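N-acetylglucosamine 2-epimerase (Xylella fastidiosa, PDB 3GT5) probably interconverts sugars as an isomerase of the N-acylglucosamine 2-epimerase type, changing the configuration at carbon 2. Local coordinates at residues A151-Y156 with M223-D228; R241-Q246 with G295-G300. One frame throughout, in Å; residues are numbered along the deposited sequence.

Interactions 1 and 2 follow one another along the chain, with centres 20 Å apart and nearest atoms about 6 Å apart, without touching. What joins them is the long loop between strand 220-221 and helix 247-263. Its early part, 223-228, packs on the turn leading into strand 155-160 of the five-stranded antiparallel sheet; its last part, 241-246, pairs with strand 295-296, an outermost strand of the three-stranded sheet. One irregular connection thus touches both sheets of this helix-rich, six-hairpin-type fold. Arg241 adds another tie, forming salt bridges with Asp158 and Glu159 in the strand that interaction 1 enters.

Interaction 1: residues A151-Y156 with M223-D228; sequences AEYGLY and MRWEVD
The backbones of Tyr153 and Trp225 stay well apart, with their CA atoms 7.9 Å from each other, and side chains and two waters fill the interval. Trp225 turns one face of its indole to Leu155, while the pyrrole end of the ring, at CD1, runs up against Tyr153. Trp225 CD1 lies over one face of the tyrosine ring, displaced toward the rim, 3.5 Å from Tyr153 CG; the two ring planes are inclined at 46°, neither stacked nor perpendicular. Leu155 CD1 sits squarely above the six-membered ring of the indole, 3.5 Å from its centroid in a CH-pi contact, while Leu155 CB touches CZ2. At the indole edge, in its plane, Tyr156 O comes to 3.6 Å from Trp225 CZ2.

In the (alpha/alpha)6-barrel fold of this family, the contact joins the turn between strands 149-150 and 155-160 to the loop after strand 220-221. Helix 192-211 also packs on Leu155, and Tyr221 meets the indole. Water completes the polar side: one molecule accepts from Trp225 NE1 at 2.9 Å, in the indole plane, and donates to Leu155 O. A second links Tyr153 OH, 2.8 Å away, to Met223 O. Tyr153 OH also rests against Arg224, 3.6 Å from its CG.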
loop_
_atom_site.group_PDB
_atom_site.type_symbol
_atom_site.label_atom_id
_atom_site.label_comp_id
_atom_site.label_asym_id
_atom_site.label_seq_id
_atom_site.Cartn_x
_atom_site.Cartn_y
_atom_site.Cartn_z
ATOM N N ALA A 151 2.908 22.439 7.370
ATOM C CA ALA A 151 2.880 23.257 6.140
ATOM C C ALA A 151 4.262 23.742 5.649
ATOM O O ALA A 151 4.504 23.835 4.445
ATOM C CB ALA A 151 1.961 24.468 6.368
ATOM N N GLU A 152 5.180 23.987 6.575
ATOM C CA GLU A 152 6.502 24.522 6.274
ATOM C C GLU A 152 7.289 23.540 5.372
ATOM O O GLU A 152 8.076 23.952 4.505
ATOM C CB GLU A 152 7.227 24.795 7.617
ATOM C CG GLU A 152 8.722 24.795 7.598
ATOM C CD GLU A 152 9.342 25.361 8.879
ATOM O OE1 GLU A 152 8.961 24.961 10.000
ATOM O OE2 GLU A 152 10.258 26.195 8.754
ATOM N N TYR A 153 7.060 22.244 5.599
ATOM C CA TYR A 153 7.719 21.190 4.841
ATOM C C TYR A 153 6.851 20.579 3.728
ATOM O O TYR A 153 7.375 19.943 2.829
ATOM C CB TYR A 153 8.226 20.126 5.753
ATOM C CG TYR A 153 9.359 20.585 6.629
ATOM C CD1 TYR A 153 10.657 20.692 6.128
ATOM C CD2 TYR A 153 9.138 20.967 7.919
ATOM C CE1 TYR A 153 11.725 21.126 6.970
ATOM C CE2 TYR A 153 10.189 21.437 8.732
ATOM C CZ TYR A 153 11.443 21.479 8.268
ATOM O OH TYR A 153 12.463 21.895 9.126
ATOM N N GLY A 154 5.553 20.807 3.767
ATOM C CA GLY A 154 4.627 20.192 2.801
ATOM C C GLY A 154 4.467 18.681 2.960
ATOM O O GLY A 154 4.183 17.962 1.982
ATOM N N LEU A 155 4.699 18.219 4.186
ATOM C CA LEU A 155 4.627 16.801 4.572
ATOM C C LEU A 155 4.025 16.552 5.961
ATOM O O LEU A 155 4.103 17.421 6.847
ATOM C CB LEU A 155 6.048 16.211 4.531
ATOM C CG LEU A 155 6.726 16.203 3.180
ATOM C CD1 LEU A 155 8.240 15.999 3.307
ATOM C CD2 LEU A 155 6.077 15.136 2.301
ATOM N N TYR A 156 3.481 15.342 6.189
ATOM C CA TYR A 156 2.923 14.952 7.456
ATOM C C TYR A 156 4.016 14.382 8.355
ATOM O O TYR A 156 4.917 13.640 7.890
ATOM C CB TYR A 156 1.810 13.892 7.278
ATOM C CG TYR A 156 0.588 14.431 6.559
ATOM C CD1 TYR A 156 -0.412 15.128 7.242
ATOM C CD2 TYR A 156 0.442 14.272 5.191
ATOM C CE1 TYR A 156 -1.504 15.654 6.556
ATOM C CE2 TYR A 156 -0.655 14.771 4.526
ATOM C CZ TYR A 156 -1.615 15.435 5.203
ATOM O OH TYR A 156 -2.682 15.905 4.484
ATOM N N MET A 223 13.936 15.556 12.007
ATOM C CA MET A 223 12.863 16.555 12.119
ATOM C C MET A 223 12.941 17.703 11.086
ATOM O O MET A 223 11.939 18.408 10.839
ATOM C CB MET A 223 12.867 17.116 13.559
ATOM C CG MET A 223 13.982 18.128 13.875
ATOM S SD MET A 223 13.827 18.680 15.621
ATOM C CE MET A 223 12.271 19.560 15.537
ATOM N N ARG A 224 14.101 17.917 10.488
ATOM C CA ARG A 224 14.271 18.921 9.450
ATOM C C ARG A 224 14.225 18.303 8.030
ATOM O O ARG A 224 14.589 18.913 7.035
ATOM C CB ARG A 224 15.584 19.709 9.686
ATOM C CG ARG A 224 15.444 20.724 10.792
ATOM C CD ARG A 224 16.752 21.355 11.094
ATOM N NE ARG A 224 17.668 20.471 11.813
ATOM C CZ ARG A 224 17.756 20.361 13.144
ATOM N NH1 ARG A 224 18.665 19.556 13.677
ATOM N NH2 ARG A 224 16.920 21.005 13.953
ATOM N N TRP A 225 13.720 17.075 7.955
ATOM C CA TRP A 225 13.652 16.318 6.738
ATOM C C TRP A 225 14.997 16.166 6.011
ATOM O O TRP A 225 15.051 16.034 4.801
ATOM C CB TRP A 225 12.548 16.838 5.820
ATOM C CG TRP A 225 11.181 16.505 6.324
ATOM C CD1 TRP A 225 10.380 17.280 7.115
ATOM C CD2 TRP A 225 10.476 15.289 6.102
ATOM N NE1 TRP A 225 9.194 16.625 7.371
ATOM C CE2 TRP A 225 9.221 15.410 6.733
ATOM C CE3 TRP A 225 10.764 14.123 5.393
ATOM C CZ2 TRP A 225 8.269 14.378 6.700
ATOM C CZ3 TRP A 225 9.840 13.122 5.354
ATOM C CH2 TRP A 225 8.605 13.250 6.006
ATOM N N GLU A 226 16.078 16.117 6.784
ATOM C CA GLU A 226 17.377 15.662 6.268
ATOM C C GLU A 226 17.469 14.134 6.455
ATOM O O GLU A 226 16.884 13.575 7.368
ATOM C CB GLU A 226 18.526 16.336 7.023
ATOM C CG GLU A 226 18.583 17.835 6.766
ATOM C CD GLU A 226 18.705 18.183 5.308
ATOM O OE1 GLU A 226 19.534 17.574 4.603
ATOM O OE2 GLU A 226 17.961 19.077 4.829
ATOM N N VAL A 227 18.206 13.484 5.577
ATOM C CA VAL A 227 18.251 12.029 5.563
ATOM C C VAL A 227 18.826 11.482 6.876
ATOM O O VAL A 227 19.869 11.978 7.358
ATOM C CB VAL A 227 19.105 11.501 4.386
ATOM C CG1 VAL A 227 19.239 9.974 4.519
ATOM C CG2 VAL A 227 18.460 11.888 3.045
ATOM N N ASP A 228 18.173 10.473 7.439
ATOM C CA ASP A 228 18.680 9.708 8.589
ATOM C C ASP A 228 19.197 8.379 8.011
ATOM O O ASP A 228 18.461 7.467 7.783
ATOM C CB ASP A 228 17.588 9.499 9.647
ATOM C CG ASP A 228 18.099 8.798 10.913
ATOM O OD1 ASP A 228 19.204 8.183 10.844
ATOM O OD2 ASP A 228 17.395 8.842 11.944
HETATM O O HOH W 1 12.073 21.315 11.882
HETATM O O HOH W 2 6.535 17.027 8.566
#

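Interaction 2: residues R241-Q246 with G295-G300; sequences RPWGFQ and GFAPDG
Phe245 and Phe296 meet obliquely, their ring planes 30° apart but slid so far that the rings barely overlap, with centroids 5.6 Å apart. One face of the Phe296 ring is occupied by Phe245 CB, 3.8 Å from the ring centroid, a CH-pi contact offset toward the rim. Phe296 CB heads away from the loop, but with CG between the backbone N and the carbonyl carbon (chi1 59°) the far end of the side chain lies nearer, where CE1 meets Phe245 CB. The Phe245 ring turns its edge to the beta turn 297-300: Pro298 CA lies in the ring plane, 3.9 Å from CE2. Trp243 and Pro298 approach tip to tip, indole CH2 3.8 Å from proline CD; Ala297 CB comes to the same CH2 at the edge of the indole, near its plane, while Trp243 NE1 is bonded to Trp229 O.

A single antiparallel bridge, a hydrogen-bonded pair, joins the backbones: Phe245 N donates to Phe296 O at 2.8 Å, and Phe296 N to Phe245 O at 3.0 Å. Two main-chain hydrogen bonds thus hold the loop before helix 247-263 to strand 295-296; the touching side chains, apolar or aromatic, add only van der Waals and CH-pi contacts.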
loop_
_atom_site.group_PDB
_atom_site.type_symbol
_atom_site.label_atom_id
_atom_site.label_comp_id
_atom_site.label_asym_id
_atom_site.label_seq_id
_atom_site.Cartn_x
_atom_site.Cartn_y
_atom_site.Cartn_z
ATOM N N ARG A 241 9.253 0.112 8.781
ATOM C CA ARG A 241 10.406 1.020 8.738
ATOM C C ARG A 241 11.702 0.203 8.575
ATOM O O ARG A 241 12.597 0.262 9.417
ATOM C CB ARG A 241 10.492 1.862 10.023
ATOM C CG ARG A 241 9.344 2.873 10.174
ATOM C CD ARG A 241 9.555 3.728 11.404
ATOM N NE ARG A 241 8.338 4.469 11.740
ATOM C CZ ARG A 241 8.194 5.248 12.810
ATOM N NH1 ARG A 241 9.191 5.450 13.686
ATOM N NH2 ARG A 241 7.029 5.872 12.989
ATOM N N PRO A 242 11.808 -0.525 7.441
ATOM C CA PRO A 242 12.993 -1.338 7.186
ATOM C C PRO A 242 14.194 -0.457 6.865
ATOM O O PRO A 242 14.030 0.711 6.529
ATOM C CB PRO A 242 12.580 -2.159 5.949
ATOM C CG PRO A 242 11.619 -1.330 5.235
ATOM C CD PRO A 242 10.861 -0.561 6.317
ATOM N N TRP A 243 15.395 -0.999 6.943
ATOM C CA TRP A 243 16.570 -0.220 6.548
ATOM C C TRP A 243 16.912 -0.439 5.071
ATOM O O TRP A 243 16.865 -1.574 4.581
ATOM C CB TRP A 243 17.801 -0.581 7.399
ATOM C CG TRP A 243 18.973 0.354 7.085
ATOM C CD1 TRP A 243 19.227 1.565 7.679
ATOM C CD2 TRP A 243 20.030 0.160 6.129
ATOM N NE1 TRP A 243 20.335 2.154 7.120
ATOM C CE2 TRP A 243 20.858 1.309 6.179
ATOM C CE3 TRP A 243 20.345 -0.863 5.206
ATOM C CZ2 TRP A 243 21.996 1.447 5.379
ATOM C CZ3 TRP A 243 21.480 -0.720 4.402
ATOM C CH2 TRP A 243 22.275 0.428 4.471
ATOM N N GLY A 244 17.332 0.623 4.383
ATOM C CA GLY A 244 17.862 0.530 3.010
ATOM C C GLY A 244 16.892 1.145 2.017
ATOM O O GLY A 244 15.732 1.439 2.393
ATOM N N PHE A 245 17.341 1.361 0.771
ATOM C CA PHE A 245 16.426 1.751 -0.285
ATOM C C PHE A 245 15.517 0.597 -0.584
ATOM O O PHE A 245 15.968 -0.542 -0.702
ATOM C CB PHE A 245 17.161 2.154 -1.567
ATOM C CG PHE A 245 17.810 3.495 -1.500
ATOM C CD1 PHE A 245 17.038 4.642 -1.564
ATOM C CD2 PHE A 245 19.192 3.622 -1.438
ATOM C CE1 PHE A 245 17.600 5.874 -1.556
ATOM C CE2 PHE A 245 19.789 4.897 -1.420
ATOM C CZ PHE A 245 18.989 6.016 -1.467
ATOM N N GLN A 246 14.223 0.897 -0.707
ATOM C CA GLN A 246 13.195 -0.095 -0.985
ATOM C C GLN A 246 12.794 0.071 -2.450
ATOM O O GLN A 246 12.078 1.014 -2.773
ATOM C CB GLN A 246 11.986 0.198 -0.093
ATOM C CG GLN A 246 12.212 -0.156 1.367
ATOM C CD GLN A 246 11.756 -1.563 1.610
ATOM O OE1 GLN A 246 10.599 -1.890 1.296
ATOM N NE2 GLN A 246 12.642 -2.426 2.155
ATOM N N GLY A 295 15.774 -4.881 -0.714
ATOM C CA GLY A 295 16.499 -3.690 -0.262
ATOM C C GLY A 295 17.912 -3.603 -0.792
ATOM O O GLY A 295 18.568 -4.632 -1.020
ATOM N N PHE A 296 18.358 -2.387 -1.056
ATOM C CA PHE A 296 19.757 -2.143 -1.392
ATOM C C PHE A 296 20.278 -0.930 -0.639
ATOM O O PHE A 296 19.531 0.003 -0.298
ATOM C CB PHE A 296 20.026 -2.079 -2.912
ATOM C CG PHE A 296 19.261 -1.019 -3.647
ATOM C CD1 PHE A 296 19.765 0.248 -3.789
ATOM C CD2 PHE A 296 18.059 -1.332 -4.256
ATOM C CE1 PHE A 296 19.083 1.212 -4.537
ATOM C CE2 PHE A 296 17.336 -0.361 -4.959
ATOM C CZ PHE A 296 17.834 0.900 -5.095
ATOM N N ALA A 297 21.562 -0.998 -0.298
ATOM C CA ALA A 297 22.227 0.082 0.447
ATOM C C ALA A 297 22.535 1.249 -0.482
ATOM O O ALA A 297 22.431 1.140 -1.709
ATOM C CB ALA A 297 23.543 -0.473 1.095
ATOM N N PRO A 298 22.966 2.395 0.086
ATOM C CA PRO A 298 23.346 3.542 -0.761
ATOM C C PRO A 298 24.542 3.360 -1.724
ATOM O O PRO A 298 24.716 4.160 -2.618
ATOM C CB PRO A 298 23.618 4.649 0.264
ATOM C CG PRO A 298 22.797 4.251 1.438
ATOM C CD PRO A 298 22.862 2.750 1.508
ATOM N N ASP A 299 25.325 2.288 -1.570
ATOM C CA ASP A 299 26.397 1.961 -2.517
ATOM C C ASP A 299 25.893 1.065 -3.657
ATOM O O ASP A 299 26.696 0.658 -4.502
ATOM C CB ASP A 299 27.581 1.278 -1.771
ATOM C CG ASP A 299 27.240 -0.126 -1.248
ATOM O OD1 ASP A 299 26.041 -0.385 -0.947
ATOM O OD2 ASP A 299 28.161 -0.974 -1.127
ATOM N N GLY A 300 24.595 0.704 -3.608
ATOM C CA GLY A 300 23.964 -0.187 -4.583
ATOM C C GLY A 300 23.905 -1.650 -4.157
ATOM O O GLY A 300 23.254 -2.465 -4.820
#